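Local coordinates for protein eukaryotic translation initiation factor 2D (Homo sapiens, PDB 5W2F) that delivers tRNA to the P-site of the eukaryotic ribosome independently of GTP, here represented by its C-terminal part with the SUI1 domain, at residues V142-V156 and Q167-L181. Residues are numbered along the deposited sequence; the frame is centred on the assembly and turned at random.
Sequences VAAILQQRCQASTTV and QVQIQGNQVHHLGWL. With FMT (formic acid), chain C; FMT (formic acid), chain D.
Val168 directs CG1 at Ala143 CB, 4.0 Å away, from the sheet face shared with Ile170, Thr154 and Val156. Gln169 pairs with Thr155 through backbone hydrogen bonds, Gln169 N to Thr155 O and Thr155 N to Gln169 O, each 2.9 Å; Gln169 OE1 is hydrogen-bonded to Arg120 NH2. Ile170 lies alongside Thr154, touching its CG2, while Ile170 CD1 meets Leu146 CD1 at 3.9 Å, the side chains crossing nearly at right angles. A third backbone bond joins Gln171 N to Ser153 O, just before the strand (169°). Gln174, bent at chi2 (-62°), returns NE2 to Gln171 O (2.9 Å) and sets OE1 beside Cys150 CB. His177 takes Cys150 SG obliquely, 3.6 Å from CD2, and its ND1 donates to O2 of formic acid, probably from the crystallisation liquor (2.6 Å). Arg149 NE and NH1 bond the acid's O2 and O1 at the guanidinium edge; Trp180 covers one face, planes 8° apart, a cation-pi stack with CZ 3.6 Å from the six-ring centroid. Leu181 packs CD2 against Val142 CG1 and Leu146 CD2, and CD1 against Ile145 CG2. Helices 139-150 and 175-185 packed on one face of a mixed sheet, hairpin 154-158/166-171 at its edge, characterise the alpha/beta SUI1 fold.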
loop_
_atom_site.group_PDB
_atom_site.type_symbol
_atom_site.label_atom_id
_atom_site.label_comp_id
_atom_site.label_asym_id
_atom_site.label_seq_id
_atom_site.Cartn_x
_atom_site.Cartn_y
_atom_site.Cartn_z
ATOM N N VAL A 142 2.671 -17.164 12.136
ATOM C CA VAL A 142 2.701 -16.240 13.270
ATOM C C VAL A 142 2.035 -16.860 14.508
ATOM O O VAL A 142 2.575 -16.768 15.620
ATOM C CB VAL A 142 2.060 -14.895 12.903
ATOM C CG1 VAL A 142 1.911 -14.018 14.131
ATOM C CG2 VAL A 142 2.883 -14.183 11.832
ATOM N N ALA A 143 0.904 -17.531 14.305
ATOM C CA ALA A 143 0.221 -18.204 15.410
ATOM C C ALA A 143 1.075 -19.266 16.083
ATOM O O ALA A 143 1.090 -19.356 17.312
ATOM C CB ALA A 143 -1.112 -18.773 14.968
ATOM N N ALA A 144 1.829 -20.013 15.286
ATOM C CA ALA A 144 2.714 -21.054 15.821
ATOM C C ALA A 144 3.896 -20.456 16.591
ATOM O O ALA A 144 4.224 -20.893 17.696
ATOM C CB ALA A 144 3.190 -22.004 14.725
ATOM N N ILE A 145 4.511 -19.433 16.025
ATOM C CA ILE A 145 5.607 -18.741 16.684
ATOM C C ILE A 145 5.147 -18.154 18.031
ATOM O O ILE A 145 5.824 -18.306 19.056
ATOM C CB ILE A 145 6.171 -17.619 15.785
ATOM C CG1 ILE A 145 6.890 -18.203 14.561
ATOM C CG2 ILE A 145 7.099 -16.711 16.580
ATOM C CD1 ILE A 145 7.115 -17.189 13.460
ATOM N N LEU A 146 4.003 -17.477 18.015
ATOM C CA LEU A 146 3.498 -16.856 19.227
ATOM C C LEU A 146 3.022 -17.862 20.273
ATOM O O LEU A 146 3.154 -17.604 21.468
ATOM C CB LEU A 146 2.374 -15.865 18.920
ATOM C CG LEU A 146 2.831 -14.622 18.159
ATOM C CD1 LEU A 146 1.614 -13.791 17.797
ATOM C CD2 LEU A 146 3.772 -13.790 19.016
ATOM N N GLN A 147 2.482 -19.006 19.853
ATOM C CA GLN A 147 2.070 -20.017 20.831
ATOM C C GLN A 147 3.277 -20.449 21.691
ATOM O O GLN A 147 3.156 -20.587 22.919
ATOM C CB GLN A 147 1.387 -21.203 20.137
ATOM C CG GLN A 147 0.734 -22.226 21.078
ATOM C CD GLN A 147 -0.328 -23.088 20.381
ATOM O OE1 GLN A 147 -1.456 -22.652 20.099
ATOM N NE2 GLN A 147 0.026 -24.309 20.117
ATOM N N GLN A 148 4.436 -20.612 21.051
ATOM C CA GLN A 148 5.688 -20.920 21.752
ATOM C C GLN A 148 6.217 -19.735 22.555
ATOM O O GLN A 148 6.528 -19.894 23.731
ATOM C CB GLN A 148 6.760 -21.377 20.756
ATOM C CG GLN A 148 8.086 -21.824 21.376
ATOM C CD GLN A 148 7.963 -23.100 22.195
ATOM O OE1 GLN A 148 8.306 -23.129 23.383
ATOM N NE2 GLN A 148 7.471 -24.163 21.566
ATOM N N ARG A 149 6.300 -18.556 21.926
ATOM C CA ARG A 149 6.878 -17.356 22.559
ATOM C C ARG A 149 6.060 -16.927 23.769
ATOM O O ARG A 149 6.625 -16.580 24.814
ATOM C CB ARG A 149 6.962 -16.189 21.564
ATOM C CG ARG A 149 7.743 -14.955 22.029
ATOM C CD ARG A 149 9.247 -15.208 22.011
ATOM N NE ARG A 149 10.033 -13.996 22.266
ATOM C CZ ARG A 149 11.349 -13.891 22.077
ATOM N NH1 ARG A 149 11.955 -12.740 22.340
ATOM N NH2 ARG A 149 12.079 -14.921 21.624
ATOM N N CYS A 150 4.734 -16.951 23.618
ATOM C CA CYS A 150 3.826 -16.483 24.657
ATOM C C CYS A 150 3.467 -17.537 25.702
ATOM O O CYS A 150 2.951 -17.184 26.760
ATOM C CB CYS A 150 2.534 -15.981 24.036
ATOM S SG CYS A 150 2.737 -14.680 22.803
ATOM N N GLN A 151 3.695 -18.813 25.394
ATOM C CA GLN A 151 3.218 -19.932 26.227
ATOM C C GLN A 151 1.714 -19.808 26.477
ATOM O O GLN A 151 1.230 -19.873 27.613
ATOM C CB GLN A 151 4.027 -20.040 27.534
ATOM C CG GLN A 151 5.507 -20.328 27.303
ATOM C CD GLN A 151 5.768 -21.674 26.639
ATOM O OE1 GLN A 151 5.078 -22.659 26.910
ATOM N NE2 GLN A 151 6.776 -21.724 25.766
ATOM N N ALA A 152 0.996 -19.585 25.378
ATOM C CA ALA A 152 -0.432 -19.351 25.409
ATOM C C ALA A 152 -1.035 -19.822 24.098
ATOM O O ALA A 152 -0.408 -19.733 23.039
ATOM C CB ALA A 152 -0.716 -17.872 25.599
ATOM N N SER A 153 -2.261 -20.316 24.185
ATOM C CA SER A 153 -2.975 -20.829 23.043
ATOM C C SER A 153 -3.202 -19.749 21.980
ATOM O O SER A 153 -3.596 -18.626 22.286
ATOM C CB SER A 153 -4.325 -21.359 23.481
ATOM O OG SER A 153 -4.990 -21.949 22.387
ATOM N N THR A 154 -2.982 -20.127 20.726
ATOM C CA THR A 154 -3.292 -19.284 19.603
ATOM C C THR A 154 -4.241 -19.977 18.676
ATOM O O THR A 154 -4.252 -21.224 18.554
ATOM C CB THR A 154 -2.040 -18.905 18.801
ATOM O OG1 THR A 154 -1.452 -20.073 18.217
ATOM C CG2 THR A 154 -1.026 -18.194 19.668
ATOM N N THR A 155 -5.004 -19.166 17.971
ATOM C CA THR A 155 -5.926 -19.625 16.928
ATOM C C THR A 155 -5.895 -18.653 15.757
ATOM O O THR A 155 -5.536 -17.485 15.930
ATOM C CB THR A 155 -7.384 -19.702 17.438
ATOM O OG1 THR A 155 -7.815 -18.413 17.885
ATOM C CG2 THR A 155 -7.515 -20.678 18.572
ATOM N N VAL A 156 -6.292 -19.134 14.591
ATOM C CA VAL A 156 -6.470 -18.306 13.407
ATOM C C VAL A 156 -7.923 -18.410 12.973
ATOM O O VAL A 156 -8.462 -19.507 12.839
ATOM C CB VAL A 156 -5.563 -18.772 12.272
ATOM C CG1 VAL A 156 -5.826 -17.973 11.005
ATOM C CG2 VAL A 156 -4.112 -18.718 12.705
ATOM N N GLN A 167 -7.171 -13.331 11.035
ATOM C CA GLN A 167 -6.540 -12.738 12.206
ATOM C C GLN A 167 -6.028 -13.841 13.131
ATOM O O GLN A 167 -6.506 -14.988 13.104
ATOM C CB GLN A 167 -7.517 -11.837 12.964
ATOM C CG GLN A 167 -8.740 -12.552 13.506
ATOM C CD GLN A 167 -9.689 -11.579 14.146
ATOM O OE1 GLN A 167 -9.687 -10.395 13.819
ATOM N NE2 GLN A 167 -10.530 -12.069 14.999
ATOM N N VAL A 168 -5.026 -13.496 13.924
ATOM C CA VAL A 168 -4.505 -14.359 14.956
ATOM C C VAL A 168 -5.051 -13.895 16.295
ATOM O O VAL A 168 -5.009 -12.711 16.605
ATOM C CB VAL A 168 -2.976 -14.335 14.975
ATOM C CG1 VAL A 168 -2.407 -15.166 16.114
ATOM C CG2 VAL A 168 -2.424 -14.782 13.631
ATOM N N GLN A 169 -5.540 -14.841 17.088
ATOM C CA GLN A 169 -5.901 -14.589 18.468
ATOM C C GLN A 169 -4.963 -15.344 19.376
ATOM O O GLN A 169 -4.697 -16.538 19.143
ATOM C CB GLN A 169 -7.332 -15.001 18.695
ATOM C CG GLN A 169 -8.308 -14.101 17.981
ATOM C CD GLN A 169 -9.747 -14.361 18.400
ATOM O OE1 GLN A 169 -10.115 -15.506 18.706
ATOM N NE2 GLN A 169 -10.573 -13.308 18.410
ATOM N N ILE A 170 -4.498 -14.673 20.420
ATOM C CA ILE A 170 -3.660 -15.312 21.420
ATOM C C ILE A 170 -4.311 -15.105 22.789
ATOM O O ILE A 170 -4.712 -14.001 23.112
ATOM C CB ILE A 170 -2.222 -14.747 21.461
ATOM C CG1 ILE A 170 -1.640 -14.566 20.049
ATOM C CG2 ILE A 170 -1.342 -15.645 22.333
ATOM C CD1 ILE A 170 -1.817 -13.141 19.506
ATOM N N GLN A 171 -4.426 -16.178 23.575
ATOM C CA GLN A 171 -4.958 -16.029 24.926
ATOM C C GLN A 171 -4.041 -15.112 25.746
ATOM O O GLN A 171 -2.813 -15.175 25.643
ATOM C CB GLN A 171 -5.078 -17.399 25.591
ATOM C CG GLN A 171 -6.170 -18.266 25.010
ATOM C CD GLN A 171 -7.566 -17.674 25.143
ATOM O OE1 GLN A 171 -8.345 -17.675 24.182
ATOM N NE2 GLN A 171 -7.892 -17.177 26.330
ATOM N N GLY A 172 -4.663 -14.234 26.526
ATOM C CA GLY A 172 -3.949 -13.352 27.414
ATOM C C GLY A 172 -3.499 -12.057 26.750
ATOM O O GLY A 172 -3.893 -11.746 25.630
ATOM N N ASN A 173 -2.680 -11.313 27.487
ATOM C CA ASN A 173 -2.186 -10.002 27.083
ATOM C C ASN A 173 -0.785 -10.162 26.547
ATOM O O ASN A 173 0.181 -10.296 27.310
ATOM C CB ASN A 173 -2.239 -9.057 28.264
ATOM C CG ASN A 173 -1.829 -7.641 27.906
ATOM O OD1 ASN A 173 -1.159 -7.417 26.891
ATOM N ND2 ASN A 173 -2.213 -6.679 28.750
ATOM N N GLN A 174 -0.677 -10.161 25.216
ATOM C CA GLN A 174 0.562 -10.555 24.550
ATOM C C GLN A 174 1.133 -9.472 23.662
ATOM O O GLN A 174 1.996 -9.755 22.820
ATOM C CB GLN A 174 0.336 -11.834 23.733
ATOM C CG GLN A 174 -0.353 -12.947 24.515
ATOM C CD GLN A 174 0.423 -13.446 25.728
ATOM O OE1 GLN A 174 1.605 -13.138 25.926
ATOM N NE2 GLN A 174 -0.250 -14.257 26.540
ATOM N N VAL A 175 0.665 -8.234 23.847
ATOM C CA VAL A 175 1.035 -7.143 22.940
ATOM C C VAL A 175 2.558 -6.965 22.844
ATOM O O VAL A 175 3.102 -6.763 21.750
ATOM C CB VAL A 175 0.356 -5.835 23.348
ATOM C CG1 VAL A 175 0.720 -4.698 22.396
ATOM C CG2 VAL A 175 -1.155 -5.991 23.455
ATOM N N HIS A 176 3.235 -7.062 23.980
ATOM C CA HIS A 176 4.697 -6.927 24.006
ATOM C C HIS A 176 5.415 -7.963 23.159
ATOM O O HIS A 176 6.432 -7.667 22.540
ATOM C CB HIS A 176 5.215 -6.910 25.440
ATOM C CG HIS A 176 4.838 -8.114 26.247
ATOM N ND1 HIS A 176 3.536 -8.369 26.631
ATOM C CD2 HIS A 176 5.591 -9.127 26.751
ATOM C CE1 HIS A 176 3.504 -9.494 27.332
ATOM N NE2 HIS A 176 4.743 -9.958 27.442
ATOM N N HIS A 177 4.864 -9.164 23.078
ATOM C CA HIS A 177 5.447 -10.189 22.225
ATOM C C HIS A 177 5.262 -9.876 20.740
ATOM O O HIS A 177 6.122 -10.225 19.923
ATOM C CB HIS A 177 4.867 -11.560 22.559
ATOM C CG HIS A 177 5.233 -12.046 23.924
ATOM N ND1 HIS A 177 6.539 -12.227 24.337
ATOM C CD2 HIS A 177 4.453 -12.389 24.975
ATOM C CE1 HIS A 177 6.541 -12.669 25.584
ATOM N NE2 HIS A 177 5.288 -12.795 25.988
ATOM N N LEU A 178 4.143 -9.246 20.388
ATOM C CA LEU A 178 3.978 -8.770 19.010
ATOM C C LEU A 178 4.966 -7.658 18.685
ATOM O O LEU A 178 5.418 -7.555 17.549
ATOM C CB LEU A 178 2.559 -8.279 18.718
ATOM C CG LEU A 178 1.540 -9.329 18.326
ATOM C CD1 LEU A 178 1.933 -9.986 17.007
ATOM C CD2 LEU A 178 1.329 -10.362 19.420
ATOM N N GLY A 179 5.266 -6.799 19.653
ATOM C CA GLY A 179 6.312 -5.808 19.439
ATOM C C GLY A 179 7.626 -6.460 19.067
ATOM O O GLY A 179 8.264 -6.081 18.077
ATOM N N TRP A 180 8.016 -7.488 19.819
ATOM C CA TRP A 180 9.222 -8.232 19.476
ATOM C C TRP A 180 9.138 -8.806 18.060
ATOM O O TRP A 180 10.033 -8.620 17.235
ATOM C CB TRP A 180 9.462 -9.343 20.497
ATOM C CG TRP A 180 10.396 -10.392 20.002
ATOM C CD1 TRP A 180 11.748 -10.293 19.896
ATOM C CD2 TRP A 180 10.039 -11.674 19.448
ATOM N NE1 TRP A 180 12.265 -11.439 19.343
ATOM C CE2 TRP A 180 11.240 -12.306 19.069
ATOM C CE3 TRP A 180 8.832 -12.355 19.275
ATOM C CZ2 TRP A 180 11.265 -13.586 18.510
ATOM C CZ3 TRP A 180 8.855 -13.626 18.690
ATOM C CH2 TRP A 180 10.067 -14.224 18.325
ATOM N N LEU A 181 8.071 -9.533 17.797
ATOM C CA LEU A 181 7.963 -10.266 16.548
ATOM C C LEU A 181 7.977 -9.321 15.359
ATOM O O LEU A 181 8.720 -9.530 14.391
ATOM C CB LEU A 181 6.695 -11.127 16.534
ATOM C CG LEU A 181 6.506 -12.019 15.290
ATOM C CD1 LEU A 181 7.674 -12.986 15.139
ATOM C CD2 LEU A 181 5.189 -12.786 15.298
HETATM C C FMT C . 9.393 -10.596 23.738
HETATM O O1 FMT C . 10.604 -10.479 23.593
HETATM O O2 FMT C . 8.810 -11.659 23.197
HETATM C C FMT D . -3.922 -8.119 32.237
HETATM O O1 FMT D . -3.378 -7.815 31.202
HETATM O O2 FMT D . -5.030 -7.469 32.537
HETATM O O HOH W 1 0.812 -15.516 28.940
HETATM O O HOH W 2 -6.830 -18.374 21.270
#